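Local coordinates for ribulose bisphosphate carboxylase (Pyrococcus horikoshii, PDB 2CWX) that catalyses the carboxylation of ribulose 1,5-bisphosphate, adding CO2 and water to give two molecules of 3-phosphoglycerate, with magnesium as cofactor, at the interface of chains A and B. Residues are numbered along the deposited sequence; one frame, centred on the assembly and turned at random. Chains: chain A/B, Ribulose bisphosphate carboxylase.

The interface of chains A and B. Residues chain A 127, 131, 133-134, 339; chain B 195-196, 198.
B:Pro195 packs against A:Tyr127, A:Arg131 and A:His339, with B:Arg198 beside it. B:Pro195 buries the largest area of the residues here (74 Å²). B:Pro195 CB sits over one face of the A:His339 imidazole, 3.9 Å from the ring centre, a CH-pi contact. B:Pro195 CG points the other way, to the phenol oxygen OH of A:Tyr127 at 3.6 Å and the CB of A:Arg131 at 3.8 Å. The guanidinium of A:Arg131, on a chain bent at chi3 (-72°), closes over B:Pro195 CD through NH2; its NH1 lies in the ring plane of A:Tyr127, at the edge. A:Tyr127 OH also meets the edge of the B:Phe196 ring, in its plane, 3.8 Å from B:Phe196 CD2.

The imidazole is held by its own chain: A:His339 NE2 donates to the carbonyl O of A:Phe133 (2.9 Å), almost along the C=O axis and within the ring plane, which helps to set the ring's rotation. CG takes the crowded position between backbone N and carbonyl carbon (chi1 57°). An alanine here would remove the imidazole, and with it the face under B:Pro195 and the bond to A:Phe133 O, and would probably loosen this corner of the interface.

In this patch the hydrogen bonding across is weak. B:Arg198, extended from CG to NE, brings NH2 to the backbone O of A:Arg131 at 3.0 Å, a weak, bent hydrogen bond. A:Lys134 CG lies 3.9 Å above the centre of one face of the B:Arg198 guanidinium, with CA of its own chain's B:Pro195 toward the rim of the opposite face. The A:Lys134 amine bends away, which probably eases repulsion between like charges.

On chain A the patch joins helix 127-130 and the loop after it to the loop between helix 323-334 and strand 344-347; chain B supplies the loop leading into helix 199-217. It forms part of a subunit contact in the octamer, and the centre of the patch lies about 23 Å from A:His278 of the active site.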
# COMPACT_ATOMS: atom_id res chain seq x y z
N TYR A 127 -22.54 -7.48 -32.71
CA TYR A 127 -22.69 -7.91 -31.32
C TYR A 127 -21.38 -8.30 -30.59
O TYR A 127 -21.15 -7.88 -29.48
CB TYR A 127 -23.71 -9.06 -31.20
CG TYR A 127 -24.11 -9.26 -29.77
CD1 TYR A 127 -25.10 -8.47 -29.20
CD2 TYR A 127 -23.47 -10.18 -28.96
CE1 TYR A 127 -25.46 -8.62 -27.87
CE2 TYR A 127 -23.82 -10.33 -27.63
CZ TYR A 127 -24.80 -9.52 -27.08
OH TYR A 127 -25.18 -9.67 -25.77
N ARG A 131 -20.44 -5.95 -27.43
CA ARG A 131 -20.59 -6.56 -26.11
C ARG A 131 -19.43 -6.25 -25.17
O ARG A 131 -19.54 -6.48 -23.99
CB ARG A 131 -20.77 -8.08 -26.24
CG ARG A 131 -19.50 -8.86 -26.57
CD ARG A 131 -19.77 -10.32 -26.78
NE ARG A 131 -20.06 -10.95 -25.49
CZ ARG A 131 -20.77 -12.06 -25.31
NH1 ARG A 131 -21.29 -12.72 -26.33
NH2 ARG A 131 -20.97 -12.50 -24.07
N PHE A 133 -18.36 -3.25 -24.65
CA PHE A 133 -18.59 -1.88 -24.19
C PHE A 133 -19.78 -1.91 -23.27
O PHE A 133 -20.70 -2.69 -23.48
CB PHE A 133 -18.83 -0.97 -25.40
CG PHE A 133 -17.60 -0.72 -26.16
CD1 PHE A 133 -17.19 -1.60 -27.15
CD2 PHE A 133 -16.73 0.27 -25.76
CE1 PHE A 133 -15.95 -1.44 -27.78
CE2 PHE A 133 -15.52 0.46 -26.41
CZ PHE A 133 -15.14 -0.41 -27.44
N LYS A 134 -19.80 -1.05 -22.26
CA LYS A 134 -20.90 -1.08 -21.30
C LYS A 134 -22.03 -0.15 -21.66
O LYS A 134 -23.16 -0.34 -21.21
CB LYS A 134 -20.41 -0.70 -19.89
CG LYS A 134 -19.33 -1.61 -19.36
CD LYS A 134 -18.80 -1.16 -17.99
CE LYS A 134 -17.83 0.11 -18.09
NZ LYS A 134 -16.50 0.08 -18.92
N HIS A 339 -27.73 -3.94 -25.19
CA HIS A 339 -27.57 -3.59 -23.78
C HIS A 339 -27.18 -2.13 -23.54
O HIS A 339 -26.99 -1.72 -22.42
CB HIS A 339 -26.50 -4.52 -23.13
CG HIS A 339 -25.17 -4.44 -23.82
ND1 HIS A 339 -24.97 -4.91 -25.09
CD2 HIS A 339 -24.00 -3.87 -23.43
CE1 HIS A 339 -23.73 -4.64 -25.46
NE2 HIS A 339 -23.12 -4.02 -24.47
N PRO B 195 -23.28 -9.11 -20.98
CA PRO B 195 -23.38 -7.71 -21.40
C PRO B 195 -24.74 -7.06 -21.08
O PRO B 195 -24.80 -5.86 -20.80
CB PRO B 195 -23.13 -7.75 -22.89
CG PRO B 195 -22.73 -9.20 -23.21
CD PRO B 195 -22.88 -10.04 -22.06
N PHE B 196 -25.83 -7.84 -21.11
CA PHE B 196 -27.18 -7.34 -20.82
C PHE B 196 -27.57 -7.50 -19.35
O PHE B 196 -28.66 -7.13 -18.96
CB PHE B 196 -28.22 -8.07 -21.68
CG PHE B 196 -28.05 -9.56 -21.66
CD1 PHE B 196 -28.66 -10.31 -20.69
CD2 PHE B 196 -27.28 -10.20 -22.64
CE1 PHE B 196 -28.47 -11.68 -20.65
CE2 PHE B 196 -27.10 -11.58 -22.60
CZ PHE B 196 -27.69 -12.30 -21.61
N ARG B 198 -24.83 -7.33 -16.25
CA ARG B 198 -23.49 -7.35 -15.69
C ARG B 198 -23.65 -7.44 -14.19
O ARG B 198 -24.58 -6.89 -13.60
CB ARG B 198 -22.69 -6.08 -16.10
CG ARG B 198 -22.45 -6.01 -17.65
CD ARG B 198 -22.36 -4.57 -18.27
NE ARG B 198 -22.10 -4.56 -19.76
CZ ARG B 198 -20.97 -5.06 -20.33
NH1 ARG B 198 -20.03 -5.64 -19.57
NH2 ARG B 198 -20.76 -5.01 -21.64